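Local coordinates for toll-like receptor 13 (Mus musculus, PDB 4Z0C), which recognises bacterial 23S ribosomal RNA in the endosome and signals through MYD88 and TRAF6 to activate NF-kappa-B and the inflammatory response, at residues N638-I642 with L663-N669; L618-S624 with H646-L650; P175-V179 with S197-L201; L626-F632 with L650-F656. All coordinates share one frame; numbering follows the deposited sequence.

Overall arrangement
All four contacts lie in the leucine-rich-repeat ectodomain of the receptor. Contact 3 comes first along the chain: it closes a loop between LRR 6 and LRR 7 and pairs two short strands there. Its centre is 59 to 69 Å from those of the other three, which gather at the C-terminal end. There contact 2 opens at 618-624, contact 4 at 626-632 and contact 1 at 638-642; they close in the same order, at 646-650, 650-656 and 663-669, so the three loops cross rather than nest. Contacts 2 and 4 share Leu650. Together they stack the last repeats on one another, and contact 1 joins them to the C-terminal cap.

Contact 1 of 4, residues N638-I642 with L663-N669; sequences NLKVI and LQCTCDN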
loop_
_atom_site.group_PDB
_atom_site.type_symbol
_atom_site.label_atom_id
_atom_site.label_comp_id
_atom_site.label_asym_id
_atom_site.label_seq_id
_atom_site.Cartn_x
_atom_site.Cartn_y
_atom_site.Cartn_z
ATOM N N ASN A 638 -23.137 -3.198 -13.613
ATOM C CA ASN A 638 -24.181 -2.344 -14.178
ATOM C C ASN A 638 -24.925 -3.003 -15.324
ATOM O O ASN A 638 -25.341 -2.328 -16.262
ATOM C CB ASN A 638 -23.604 -0.998 -14.616
ATOM C CG ASN A 638 -23.214 -0.127 -13.421
ATOM O OD1 ASN A 638 -23.719 -0.330 -12.311
ATOM N ND2 ASN A 638 -22.309 0.833 -13.638
ATOM N N LEU A 639 -25.082 -4.325 -15.243
ATOM C CA LEU A 639 -25.793 -5.089 -16.265
ATOM C C LEU A 639 -27.260 -4.691 -16.275
ATOM O O LEU A 639 -27.889 -4.625 -15.219
ATOM C CB LEU A 639 -25.646 -6.580 -16.002
ATOM C CG LEU A 639 -24.556 -7.400 -16.699
ATOM C CD1 LEU A 639 -23.469 -6.568 -17.320
ATOM C CD2 LEU A 639 -23.961 -8.376 -15.712
ATOM N N LYS A 640 -27.795 -4.410 -17.467
ATOM C CA LYS A 640 -29.188 -3.983 -17.635
ATOM C C LYS A 640 -30.086 -5.114 -18.153
ATOM O O LYS A 640 -31.298 -5.138 -17.910
ATOM C CB LYS A 640 -29.283 -2.799 -18.602
ATOM C CG LYS A 640 -28.780 -1.467 -18.054
ATOM C CD LYS A 640 -27.563 -0.972 -18.848
ATOM C CE LYS A 640 -27.946 -0.717 -20.313
ATOM N NZ LYS A 640 -26.789 -0.385 -21.215
ATOM N N VAL A 641 -29.480 -6.041 -18.882
ATOM C CA VAL A 641 -30.218 -7.098 -19.539
ATOM C C VAL A 641 -29.458 -8.403 -19.452
ATOM O O VAL A 641 -28.253 -8.440 -19.701
ATOM C CB VAL A 641 -30.440 -6.755 -21.060
ATOM C CG1 VAL A 641 -30.925 -7.978 -21.845
ATOM C CG2 VAL A 641 -31.408 -5.583 -21.215
ATOM N N ILE A 642 -30.160 -9.476 -19.096
ATOM C CA ILE A 642 -29.601 -10.806 -19.270
ATOM C C ILE A 642 -30.619 -11.756 -19.949
ATOM O O ILE A 642 -31.823 -11.631 -19.735
ATOM C CB ILE A 642 -29.039 -11.322 -17.927
ATOM C CG1 ILE A 642 -28.255 -12.622 -18.100
ATOM C CG2 ILE A 642 -30.123 -11.404 -16.890
ATOM C CD1 ILE A 642 -28.994 -13.824 -17.738
ATOM N N LEU A 663 -30.955 -4.501 -13.599
ATOM C CA LEU A 663 -31.825 -5.236 -14.507
ATOM C C LEU A 663 -33.131 -4.484 -14.787
ATOM O O LEU A 663 -33.872 -4.128 -13.870
ATOM C CB LEU A 663 -32.111 -6.616 -13.921
ATOM C CG LEU A 663 -31.218 -7.757 -14.414
ATOM C CD1 LEU A 663 -29.891 -7.254 -14.926
ATOM C CD2 LEU A 663 -31.021 -8.808 -13.328
ATOM N N GLN A 664 -33.420 -4.243 -16.059
ATOM C CA GLN A 664 -34.569 -3.423 -16.391
ATOM C C GLN A 664 -35.855 -4.239 -16.452
ATOM O O GLN A 664 -35.868 -5.359 -16.971
ATOM C CB GLN A 664 -34.336 -2.693 -17.701
ATOM C CG GLN A 664 -32.900 -2.289 -17.916
ATOM C CD GLN A 664 -32.794 -0.978 -18.653
ATOM O OE1 GLN A 664 -33.083 0.081 -18.092
ATOM N NE2 GLN A 664 -32.412 -1.038 -19.926
ATOM N N CYS A 665 -36.929 -3.682 -15.897
ATOM C CA CYS A 665 -38.238 -4.303 -16.008
ATOM C C CYS A 665 -38.860 -3.995 -17.369
ATOM O O CYS A 665 -39.796 -3.206 -17.480
ATOM C CB CYS A 665 -39.153 -3.833 -14.879
ATOM S SG CYS A 665 -38.612 -4.380 -13.243
ATOM N N THR A 666 -38.315 -4.630 -18.401
ATOM C CA THR A 666 -38.831 -4.524 -19.749
ATOM C C THR A 666 -38.836 -5.933 -20.309
ATOM O O THR A 666 -38.360 -6.870 -19.655
ATOM C CB THR A 666 -37.934 -3.658 -20.671
ATOM O OG1 THR A 666 -36.747 -4.390 -21.006
ATOM C CG2 THR A 666 -37.544 -2.343 -20.004
ATOM N N CYS A 667 -39.318 -6.060 -21.541
ATOM C CA CYS A 667 -39.428 -7.341 -22.222
ATOM C C CYS A 667 -38.070 -7.941 -22.575
ATOM O O CYS A 667 -37.983 -9.131 -22.873
ATOM C CB CYS A 667 -40.276 -7.197 -23.500
ATOM S SG CYS A 667 -42.046 -6.932 -23.207
ATOM N N ASP A 668 -37.014 -7.128 -22.567
ATOM C CA ASP A 668 -35.677 -7.650 -22.842
ATOM C C ASP A 668 -35.285 -8.693 -21.800
ATOM O O ASP A 668 -34.499 -9.594 -22.080
ATOM C CB ASP A 668 -34.648 -6.527 -22.870
ATOM C CG ASP A 668 -34.811 -5.625 -24.075
ATOM O OD1 ASP A 668 -35.947 -5.178 -24.325
ATOM O OD2 ASP A 668 -33.812 -5.372 -24.778
ATOM N N ASN A 669 -35.856 -8.573 -20.606
ATOM C CA ASN A 669 -35.560 -9.488 -19.511
ATOM C C ASN A 669 -36.644 -10.509 -19.252
ATOM O O ASN A 669 -36.597 -11.215 -18.233
ATOM C CB ASN A 669 -35.282 -8.698 -18.224
ATOM C CG ASN A 669 -33.936 -8.040 -18.246
ATOM O OD1 ASN A 669 -32.957 -8.653 -18.662
ATOM N ND2 ASN A 669 -33.879 -6.773 -17.841
#
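The amide plane of Asn669 contains both hydrogen-bond partners of its ND2, Lys640 O across the contact and Gln664 O within its own segment, while OD1 at the other end of the group takes Ile642 N. This is the junction between LRR 25 and the disulfide-bonded C-terminal cap (LRRCT), the plug that closes the solenoid. With CG beside its own backbone N (chi1 -74°), the Asn669 side chain turns back toward Gln664 and the 638-642 segment. The bond from ND2 to Lys640 O is 3.1 Å and almost straight; that to Gln664 O is shorter at 2.6 Å, and the one from Ile642 N to OD1 is 2.9 Å. Three bonds therefore fix the rotation of this buried amide. The Gln664 side chain runs alongside Lys640, its CG 3.7 Å from Lys640 CB. Val641 CG2 packs on Asp668 CB, and Leu663 CD1 comes to 3.3 Å from Leu639 O. Cys665 and Cys667 are tied to Cys692 and Cys709 by disulfides, and Phe672 of the helix touches both Ile642 and Leu663. Lys640 O is gripped twice in its carbonyl plane, for beside Asn669 ND2 it accepts Gln664 N at 3.0 Å.

Contact 2 of 4, residues L618-S624 with H646-L650; sequences LVPDMFS and HLKNL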
loop_
_atom_site.group_PDB
_atom_site.type_symbol
_atom_site.label_atom_id
_atom_site.label_comp_id
_atom_site.label_asym_id
_atom_site.label_seq_id
_atom_site.Cartn_x
_atom_site.Cartn_y
_atom_site.Cartn_z
ATOM N N LEU A 618 -22.357 -7.634 -21.627
ATOM C CA LEU A 618 -21.574 -8.864 -21.682
ATOM C C LEU A 618 -21.128 -9.166 -23.121
ATOM O O LEU A 618 -21.857 -8.903 -24.072
ATOM C CB LEU A 618 -22.398 -10.019 -21.114
ATOM C CG LEU A 618 -22.149 -10.551 -19.686
ATOM C CD1 LEU A 618 -21.673 -9.477 -18.689
ATOM C CD2 LEU A 618 -23.417 -11.260 -19.178
ATOM N N VAL A 619 -19.907 -9.667 -23.284
ATOM C CA VAL A 619 -19.385 -10.014 -24.606
ATOM C C VAL A 619 -20.016 -11.315 -25.113
ATOM O O VAL A 619 -19.934 -12.341 -24.431
ATOM C CB VAL A 619 -17.841 -10.177 -24.564
ATOM C CG1 VAL A 619 -17.334 -10.850 -25.823
ATOM C CG2 VAL A 619 -17.141 -8.827 -24.338
ATOM N N PRO A 620 -20.634 -11.287 -26.318
ATOM C CA PRO A 620 -21.328 -12.462 -26.883
ATOM C C PRO A 620 -20.419 -13.689 -27.017
ATOM O O PRO A 620 -19.281 -13.550 -27.478
ATOM C CB PRO A 620 -21.787 -11.977 -28.273
ATOM C CG PRO A 620 -21.906 -10.500 -28.128
ATOM C CD PRO A 620 -20.778 -10.099 -27.179
ATOM N N ASP A 621 -20.912 -14.853 -26.583
ATOM C CA ASP A 621 -20.155 -16.115 -26.637
ATOM C C ASP A 621 -18.860 -16.151 -25.806
ATOM O O ASP A 621 -18.019 -17.037 -25.989
ATOM C CB ASP A 621 -19.867 -16.546 -28.086
ATOM C CG ASP A 621 -21.099 -17.127 -28.788
ATOM O OD1 ASP A 621 -21.793 -17.980 -28.188
ATOM O OD2 ASP A 621 -21.351 -16.752 -29.955
ATOM N N MET A 622 -18.682 -15.189 -24.911
ATOM C CA MET A 622 -17.508 -15.213 -24.047
ATOM C C MET A 622 -17.494 -16.411 -23.087
ATOM O O MET A 622 -16.440 -16.971 -22.792
ATOM C CB MET A 622 -17.392 -13.905 -23.264
ATOM C CG MET A 622 -16.210 -13.863 -22.318
ATOM S SD MET A 622 -15.907 -12.200 -21.700
ATOM C CE MET A 622 -14.790 -11.635 -22.982
ATOM N N PHE A 623 -18.669 -16.826 -22.634
ATOM C CA PHE A 623 -18.755 -17.848 -21.594
ATOM C C PHE A 623 -19.219 -19.204 -22.125
ATOM O O PHE A 623 -19.249 -20.191 -21.385
ATOM C CB PHE A 623 -19.705 -17.360 -20.493
ATOM C CG PHE A 623 -19.422 -15.941 -20.039
ATOM C CD1 PHE A 623 -18.257 -15.636 -19.341
ATOM C CD2 PHE A 623 -20.329 -14.918 -20.284
ATOM C CE1 PHE A 623 -18.005 -14.345 -18.932
ATOM C CE2 PHE A 623 -20.069 -13.617 -19.852
ATOM C CZ PHE A 623 -18.917 -13.340 -19.183
ATOM N N SER A 624 -19.521 -19.248 -23.421
ATOM C CA SER A 624 -20.088 -20.423 -24.087
ATOM C C SER A 624 -19.202 -21.663 -24.084
ATOM O O SER A 624 -19.663 -22.726 -24.440
ATOM C CB SER A 624 -20.432 -20.091 -25.540
ATOM O OG SER A 624 -21.404 -19.074 -25.593
ATOM N N HIS A 646 -26.477 -15.114 -23.046
ATOM C CA HIS A 646 -25.391 -14.975 -22.069
ATOM C C HIS A 646 -25.110 -16.298 -21.407
ATOM O O HIS A 646 -23.958 -16.635 -21.124
ATOM C CB HIS A 646 -25.764 -13.938 -21.024
ATOM C CG HIS A 646 -26.062 -12.596 -21.610
ATOM N ND1 HIS A 646 -27.134 -11.827 -21.211
ATOM C CD2 HIS A 646 -25.418 -11.884 -22.568
ATOM C CE1 HIS A 646 -27.139 -10.698 -21.902
ATOM N NE2 HIS A 646 -26.110 -10.709 -22.732
ATOM N N LEU A 647 -26.195 -17.050 -21.221
ATOM C CA LEU A 647 -26.217 -18.297 -20.469
ATOM C C LEU A 647 -26.129 -19.531 -21.370
ATOM O O LEU A 647 -26.252 -20.665 -20.891
ATOM C CB LEU A 647 -27.505 -18.356 -19.653
ATOM C CG LEU A 647 -27.574 -17.380 -18.484
ATOM C CD1 LEU A 647 -28.860 -17.573 -17.701
ATOM C CD2 LEU A 647 -26.343 -17.533 -17.579
ATOM N N LYS A 648 -25.948 -19.308 -22.673
ATOM C CA LYS A 648 -25.811 -20.403 -23.632
ATOM C C LYS A 648 -24.726 -21.416 -23.243
ATOM O O LYS A 648 -23.580 -21.056 -22.970
ATOM C CB LYS A 648 -25.542 -19.862 -25.047
ATOM C CG LYS A 648 -25.736 -20.918 -26.134
ATOM C CD LYS A 648 -25.120 -20.557 -27.490
ATOM C CE LYS A 648 -24.862 -19.064 -27.661
ATOM N NZ LYS A 648 -24.301 -18.737 -29.006
ATOM N N ASN A 649 -25.110 -22.686 -23.212
ATOM C CA ASN A 649 -24.190 -23.806 -23.009
ATOM C C ASN A 649 -23.581 -23.958 -21.627
ATOM O O ASN A 649 -22.692 -24.792 -21.447
ATOM C CB ASN A 649 -23.060 -23.810 -24.042
ATOM C CG ASN A 649 -22.627 -25.212 -24.410
ATOM O OD1 ASN A 649 -23.464 -26.087 -24.623
ATOM N ND2 ASN A 649 -21.322 -25.447 -24.438
ATOM N N LEU A 650 -24.026 -23.166 -20.657
ATOM C CA LEU A 650 -23.579 -23.391 -19.275
ATOM C C LEU A 650 -24.341 -24.595 -18.674
ATOM O O LEU A 650 -25.247 -24.441 -17.856
ATOM C CB LEU A 650 -23.674 -22.125 -18.402
ATOM C CG LEU A 650 -22.652 -20.953 -18.514
ATOM C CD1 LEU A 650 -21.398 -21.253 -19.348
ATOM C CD2 LEU A 650 -23.267 -19.639 -18.947
#
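Asp621 and Lys648 form a salt bridge on the convex side of the solenoid, where the loops of LRR 24 and LRR 25, each with a type II turn, stack on one another. Lys648 NZ donates to the syn lone pair of Asp621 OD1 at 2.7 Å, and Ser624 OG donates to the anti lone pair of the same oxygen at 2.8 Å, so one carboxylate oxygen is held from two sides. The lysine gets there with CG anti to the backbone N (chi1 -166°) and a bend at chi3. A second cross-link uses the backbone: Asn649 ND2 meets Ser624 O at 3.2 Å, nearly in line with the carbonyl bond, while Asn649 OD1 accepts from Lys651 NZ. His646 ND1 is satisfied by the backbone N of Asn643, which helps set the ring for its apolar neighbour. Leu618 CD2 lies over one face of that imidazole, 4.1 Å from its centroid, a CH-pi contact. Further inward the Phe623 ring, whose face carries Met622 CG, also meets Phe632 of the next turn. Leu650 CD1 lies 3.1 Å from the carbonyl oxygen, Phe623 O.

Contact 3 of 4, residues P175-V179 with S197-L201; sequences PRSLV and SALSL
Ala198 opens the pairing by offering its carbonyl to the preceding repeat: Arg176 N donates to Ala198 O at 2.8 Å, tilted from the carbonyl plane, and Pro175 CA lies 3.3 Å from the same oxygen in a CA-H...O contact. The methyl of Ala198 packs beside the Pro175 backbone. Leu199 follows, opposite Arg176 in the parallel register, its CG swung to the far side of CB from the amide nitrogen (chi1 -179°). That torsion carries CD1 to 3.7 Å from Leu178 CD1, where the two leucines slant across each other in the buried interior. Ser200 lies opposite Ser177 and uses both its backbone groups. Ser200 N donates to Arg176 O at 2.7 Å, almost straight, and Ser200 O receives Leu178 N at 3.1 Å, with Ser177 CA also close to that oxygen. The two serine side chains share the other face of the ladder, Ser177 OG 3.9 Å from Ser200 CB. Leu201 ends the run by bringing CD2 to 3.6 Å from Leu178 CB. The result is a two-stranded parallel ladder, 176-177 with 199-200, that joins LRR 6 to LRR 7. Helix 145-152 lies against the leucine face, with its Leu149 touching Arg176, Leu178 and Leu199; the Arg176 guanidinium forms salt bridges to Glu150 of this helix and to Asp172, and Leu201 packs on Leu225.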
loop_
_atom_site.group_PDB
_atom_site.type_symbol
_atom_site.label_atom_id
_atom_site.label_comp_id
_atom_site.label_asym_id
_atom_site.label_seq_id
_atom_site.Cartn_x
_atom_site.Cartn_y
_atom_site.Cartn_z
ATOM N N PRO A 175 -27.743 -28.241 49.410
ATOM C CA PRO A 175 -27.063 -29.366 48.757
ATOM C C PRO A 175 -27.608 -29.693 47.371
ATOM O O PRO A 175 -28.812 -29.889 47.192
ATOM C CB PRO A 175 -27.303 -30.530 49.721
ATOM C CG PRO A 175 -27.506 -29.881 51.048
ATOM C CD PRO A 175 -28.160 -28.556 50.786
ATOM N N ARG A 176 -26.709 -29.718 46.389
ATOM C CA ARG A 176 -27.067 -30.150 45.042
ATOM C C ARG A 176 -25.914 -30.818 44.286
ATOM O O ARG A 176 -24.779 -30.856 44.755
ATOM C CB ARG A 176 -27.692 -29.010 44.225
ATOM C CG ARG A 176 -27.394 -27.606 44.703
ATOM C CD ARG A 176 -28.158 -26.614 43.840
ATOM N NE ARG A 176 -28.782 -25.520 44.580
ATOM C CZ ARG A 176 -30.014 -25.078 44.345
ATOM N NH1 ARG A 176 -30.763 -25.668 43.428
ATOM N NH2 ARG A 176 -30.513 -24.069 45.044
ATOM N N SER A 177 -26.228 -31.356 43.114
ATOM C CA SER A 177 -25.302 -32.216 42.403
ATOM C C SER A 177 -25.508 -32.074 40.907
ATOM O O SER A 177 -26.593 -32.354 40.408
ATOM C CB SER A 177 -25.520 -33.674 42.822
ATOM O OG SER A 177 -24.500 -34.522 42.326
ATOM N N LEU A 178 -24.471 -31.608 40.205
ATOM C CA LEU A 178 -24.451 -31.575 38.738
ATOM C C LEU A 178 -23.428 -32.607 38.278
ATOM O O LEU A 178 -22.225 -32.346 38.317
ATOM C CB LEU A 178 -24.066 -30.187 38.221
ATOM C CG LEU A 178 -25.074 -29.033 38.272
ATOM C CD1 LEU A 178 -25.394 -28.629 39.686
ATOM C CD2 LEU A 178 -24.521 -27.845 37.528
ATOM N N VAL A 179 -23.900 -33.794 37.895
ATOM C CA VAL A 179 -22.997 -34.932 37.706
ATOM C C VAL A 179 -22.354 -35.055 36.333
ATOM O O VAL A 179 -21.359 -35.769 36.177
ATOM C CB VAL A 179 -23.678 -36.275 38.068
ATOM C CG1 VAL A 179 -24.310 -36.183 39.451
ATOM C CG2 VAL A 179 -24.683 -36.684 37.001
ATOM N N SER A 197 -18.906 -26.526 49.130
ATOM C CA SER A 197 -19.486 -27.589 49.976
ATOM C C SER A 197 -20.815 -28.152 49.474
ATOM O O SER A 197 -20.924 -29.339 49.169
ATOM C CB SER A 197 -19.696 -27.066 51.398
ATOM O OG SER A 197 -18.455 -26.897 52.060
ATOM N N ALA A 198 -21.810 -27.283 49.346
ATOM C CA ALA A 198 -23.162 -27.693 48.985
ATOM C C ALA A 198 -23.350 -27.981 47.494
ATOM O O ALA A 198 -24.472 -28.230 47.032
ATOM C CB ALA A 198 -24.151 -26.639 49.440
ATOM N N LEU A 199 -22.260 -27.937 46.738
ATOM C CA LEU A 199 -22.332 -28.168 45.302
ATOM C C LEU A 199 -21.464 -29.357 44.902
ATOM O O LEU A 199 -20.254 -29.272 44.904
ATOM C CB LEU A 199 -21.917 -26.908 44.540
ATOM C CG LEU A 199 -21.994 -27.047 43.019
ATOM C CD1 LEU A 199 -23.418 -27.372 42.596
ATOM C CD2 LEU A 199 -21.484 -25.789 42.314
ATOM N N SER A 200 -22.076 -30.493 44.606
ATOM C CA SER A 200 -21.283 -31.661 44.242
ATOM C C SER A 200 -21.049 -31.753 42.741
ATOM O O SER A 200 -21.992 -31.914 41.963
ATOM C CB SER A 200 -21.938 -32.938 44.748
ATOM O OG SER A 200 -21.535 -33.211 46.078
ATOM N N LEU A 201 -19.782 -31.669 42.345
ATOM C CA LEU A 201 -19.408 -31.717 40.936
ATOM C C LEU A 201 -18.400 -32.827 40.707
ATOM O O LEU A 201 -17.222 -32.561 40.456
ATOM C CB LEU A 201 -18.828 -30.373 40.509
ATOM C CG LEU A 201 -19.791 -29.221 40.785
ATOM C CD1 LEU A 201 -19.170 -27.902 40.439
ATOM C CD2 LEU A 201 -21.044 -29.441 39.977
#

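Contact 4 of 4, residues L626-F632 with L650-F656; sequences LQSLQVF and LKSLMFF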
loop_
_atom_site.group_PDB
_atom_site.type_symbol
_atom_site.label_atom_id
_atom_site.label_comp_id
_atom_site.label_asym_id
_atom_site.label_seq_id
_atom_site.Cartn_x
_atom_site.Cartn_y
_atom_site.Cartn_z
ATOM N N LEU A 626 -17.584 -22.598 -21.322
ATOM C CA LEU A 626 -17.456 -22.988 -19.927
ATOM C C LEU A 626 -18.442 -24.105 -19.549
ATOM O O LEU A 626 -19.461 -23.856 -18.912
ATOM C CB LEU A 626 -17.591 -21.757 -19.019
ATOM C CG LEU A 626 -16.650 -20.577 -19.339
ATOM C CD1 LEU A 626 -16.928 -19.378 -18.431
ATOM C CD2 LEU A 626 -15.169 -20.959 -19.281
ATOM N N GLN A 627 -18.130 -25.326 -19.988
ATOM C CA GLN A 627 -18.959 -26.523 -19.761
ATOM C C GLN A 627 -19.191 -26.803 -18.284
ATOM O O GLN A 627 -20.315 -27.049 -17.852
ATOM C CB GLN A 627 -18.248 -27.753 -20.319
ATOM C CG GLN A 627 -18.184 -27.875 -21.827
ATOM C CD GLN A 627 -16.993 -28.719 -22.266
ATOM O OE1 GLN A 627 -16.541 -29.606 -21.529
ATOM N NE2 GLN A 627 -16.491 -28.460 -23.472
ATOM N N SER A 628 -18.098 -26.788 -17.525
ATOM C CA SER A 628 -18.096 -27.182 -16.130
ATOM C C SER A 628 -18.433 -26.046 -15.181
ATOM O O SER A 628 -18.377 -26.230 -13.970
ATOM C CB SER A 628 -16.731 -27.753 -15.756
ATOM O OG SER A 628 -16.268 -28.621 -16.770
ATOM N N LEU A 629 -18.784 -24.877 -15.709
ATOM C CA LEU A 629 -19.050 -23.740 -14.829
ATOM C C LEU A 629 -20.264 -23.968 -13.924
ATOM O O LEU A 629 -21.379 -24.169 -14.417
ATOM C CB LEU A 629 -19.212 -22.451 -15.636
ATOM C CG LEU A 629 -19.076 -21.169 -14.808
ATOM C CD1 LEU A 629 -17.656 -21.076 -14.215
ATOM C CD2 LEU A 629 -19.395 -19.937 -15.634
ATOM N N GLN A 630 -20.043 -23.934 -12.604
ATOM C CA GLN A 630 -21.112 -24.126 -11.612
ATOM C C GLN A 630 -21.474 -22.833 -10.900
ATOM O O GLN A 630 -22.641 -22.592 -10.577
ATOM C CB GLN A 630 -20.711 -25.151 -10.553
ATOM C CG GLN A 630 -20.271 -26.504 -11.088
ATOM C CD GLN A 630 -19.942 -27.493 -9.974
ATOM O OE1 GLN A 630 -18.995 -27.297 -9.192
ATOM N NE2 GLN A 630 -20.750 -28.548 -9.873
ATOM N N VAL A 631 -20.454 -22.024 -10.615
ATOM C CA VAL A 631 -20.657 -20.748 -9.944
ATOM C C VAL A 631 -20.182 -19.625 -10.854
ATOM O O VAL A 631 -19.048 -19.621 -11.306
ATOM C CB VAL A 631 -19.939 -20.708 -8.587
ATOM C CG1 VAL A 631 -20.175 -19.378 -7.912
ATOM C CG2 VAL A 631 -20.456 -21.840 -7.713
ATOM N N PHE A 632 -21.092 -18.709 -11.155
ATOM C CA PHE A 632 -20.843 -17.596 -12.042
ATOM C C PHE A 632 -21.352 -16.374 -11.309
ATOM O O PHE A 632 -22.556 -16.260 -11.061
ATOM C CB PHE A 632 -21.616 -17.776 -13.362
ATOM C CG PHE A 632 -21.246 -16.771 -14.441
ATOM C CD1 PHE A 632 -20.198 -15.859 -14.250
ATOM C CD2 PHE A 632 -21.957 -16.727 -15.637
ATOM C CE1 PHE A 632 -19.853 -14.930 -15.232
ATOM C CE2 PHE A 632 -21.624 -15.802 -16.634
ATOM C CZ PHE A 632 -20.567 -14.902 -16.432
ATOM N N LEU A 650 -24.026 -23.166 -20.657
ATOM C CA LEU A 650 -23.579 -23.391 -19.275
ATOM C C LEU A 650 -24.341 -24.595 -18.674
ATOM O O LEU A 650 -25.247 -24.441 -17.856
ATOM C CB LEU A 650 -23.674 -22.125 -18.402
ATOM C CG LEU A 650 -22.652 -20.953 -18.514
ATOM C CD1 LEU A 650 -21.398 -21.253 -19.348
ATOM C CD2 LEU A 650 -23.267 -19.639 -18.947
ATOM N N LYS A 651 -23.954 -25.793 -19.114
ATOM C CA LYS A 651 -24.629 -27.050 -18.772
ATOM C C LYS A 651 -24.592 -27.370 -17.279
ATOM O O LYS A 651 -25.510 -28.015 -16.740
ATOM C CB LYS A 651 -23.987 -28.215 -19.537
ATOM C CG LYS A 651 -24.721 -28.721 -20.790
ATOM C CD LYS A 651 -25.010 -27.633 -21.815
ATOM C CE LYS A 651 -25.746 -28.229 -23.039
ATOM N NZ LYS A 651 -26.063 -27.245 -24.147
ATOM N N SER A 652 -23.518 -26.941 -16.615
ATOM C CA SER A 652 -23.301 -27.294 -15.214
ATOM C C SER A 652 -23.692 -26.209 -14.229
ATOM O O SER A 652 -23.468 -26.361 -13.032
ATOM C CB SER A 652 -21.844 -27.677 -14.977
ATOM O OG SER A 652 -21.489 -28.780 -15.781
ATOM N N LEU A 653 -24.239 -25.109 -14.733
ATOM C CA LEU A 653 -24.551 -23.955 -13.892
ATOM C C LEU A 653 -25.475 -24.317 -12.735
ATOM O O LEU A 653 -26.458 -25.020 -12.933
ATOM C CB LEU A 653 -25.173 -22.842 -14.742
ATOM C CG LEU A 653 -25.300 -21.500 -14.030
ATOM C CD1 LEU A 653 -23.916 -20.887 -13.780
ATOM C CD2 LEU A 653 -26.194 -20.558 -14.805
ATOM N N MET A 654 -25.162 -23.845 -11.529
ATOM C CA MET A 654 -26.061 -24.038 -10.373
ATOM C C MET A 654 -26.134 -22.863 -9.404
ATOM O O MET A 654 -26.943 -22.866 -8.494
ATOM C CB MET A 654 -25.782 -25.345 -9.628
ATOM C CG MET A 654 -24.355 -25.628 -9.254
ATOM S SD MET A 654 -24.207 -27.385 -8.827
ATOM C CE MET A 654 -24.878 -28.178 -10.295
ATOM N N PHE A 655 -25.331 -21.836 -9.658
ATOM C CA PHE A 655 -25.354 -20.605 -8.895
ATOM C C PHE A 655 -24.957 -19.491 -9.858
ATOM O O PHE A 655 -23.861 -19.515 -10.407
ATOM C CB PHE A 655 -24.346 -20.698 -7.754
ATOM C CG PHE A 655 -24.469 -19.604 -6.728
ATOM C CD1 PHE A 655 -23.735 -18.433 -6.853
ATOM C CD2 PHE A 655 -25.285 -19.762 -5.619
ATOM C CE1 PHE A 655 -23.831 -17.432 -5.895
ATOM C CE2 PHE A 655 -25.386 -18.766 -4.657
ATOM C CZ PHE A 655 -24.660 -17.606 -4.791
ATOM N N PHE A 656 -25.854 -18.533 -10.074
ATOM C CA PHE A 656 -25.651 -17.443 -11.030
ATOM C C PHE A 656 -26.087 -16.165 -10.357
ATOM O O PHE A 656 -27.269 -15.996 -10.037
ATOM C CB PHE A 656 -26.456 -17.676 -12.307
ATOM C CG PHE A 656 -26.422 -16.519 -13.274
ATOM C CD1 PHE A 656 -25.296 -16.277 -14.051
ATOM C CD2 PHE A 656 -27.533 -15.694 -13.430
ATOM C CE1 PHE A 656 -25.261 -15.219 -14.961
ATOM C CE2 PHE A 656 -27.506 -14.638 -14.328
ATOM C CZ PHE A 656 -26.363 -14.398 -15.099
HETATM O O HOH W 1 -21.481 -24.725 -17.288
#
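Phe632 and Phe656 point the same way from adjacent strands and meet in an offset edge-to-face pair: the edge of Phe656 is directed at the face of Phe632, with centroids 5.6 Å apart and planes at 63°. Each ring extends away from its own amide N (chi1 -171° and 173°), which sends the two side by side into the buried interior. Phe632 CB lies 3.9 Å from Leu653 CD1. On the other face of the strands Val631 and Phe655 run alongside each other, Val631 CG1 3.8 Å from Phe655 CD1. Nearer the surface Gln630 and Met654 are likewise parallel neighbours, with Gln630 NE2 3.8 Å from Met654 SD. The backbone fixes this register: Gln630 O accepts both Met654 N and Phe655 N, and Phe632 N donates to Phe655 O at 3.0 Å. Before the strands, two type I turns stack. Ser652 OG donates to Gln627 O at 2.9 Å, and a water bridges the turns, 2.7 Å from both Leu626 O and Gln627 O, and accepts from Ser652 N. Leu650 CD1 packs on Leu626 CB. Strand 607-609 lies on the far side of 631-633, and 655-657 is the last rung. Such parallel one-per-repeat strands with inward-facing apolar side chains are the hallmark of the leucine-rich-repeat solenoid, here at its C-terminal end.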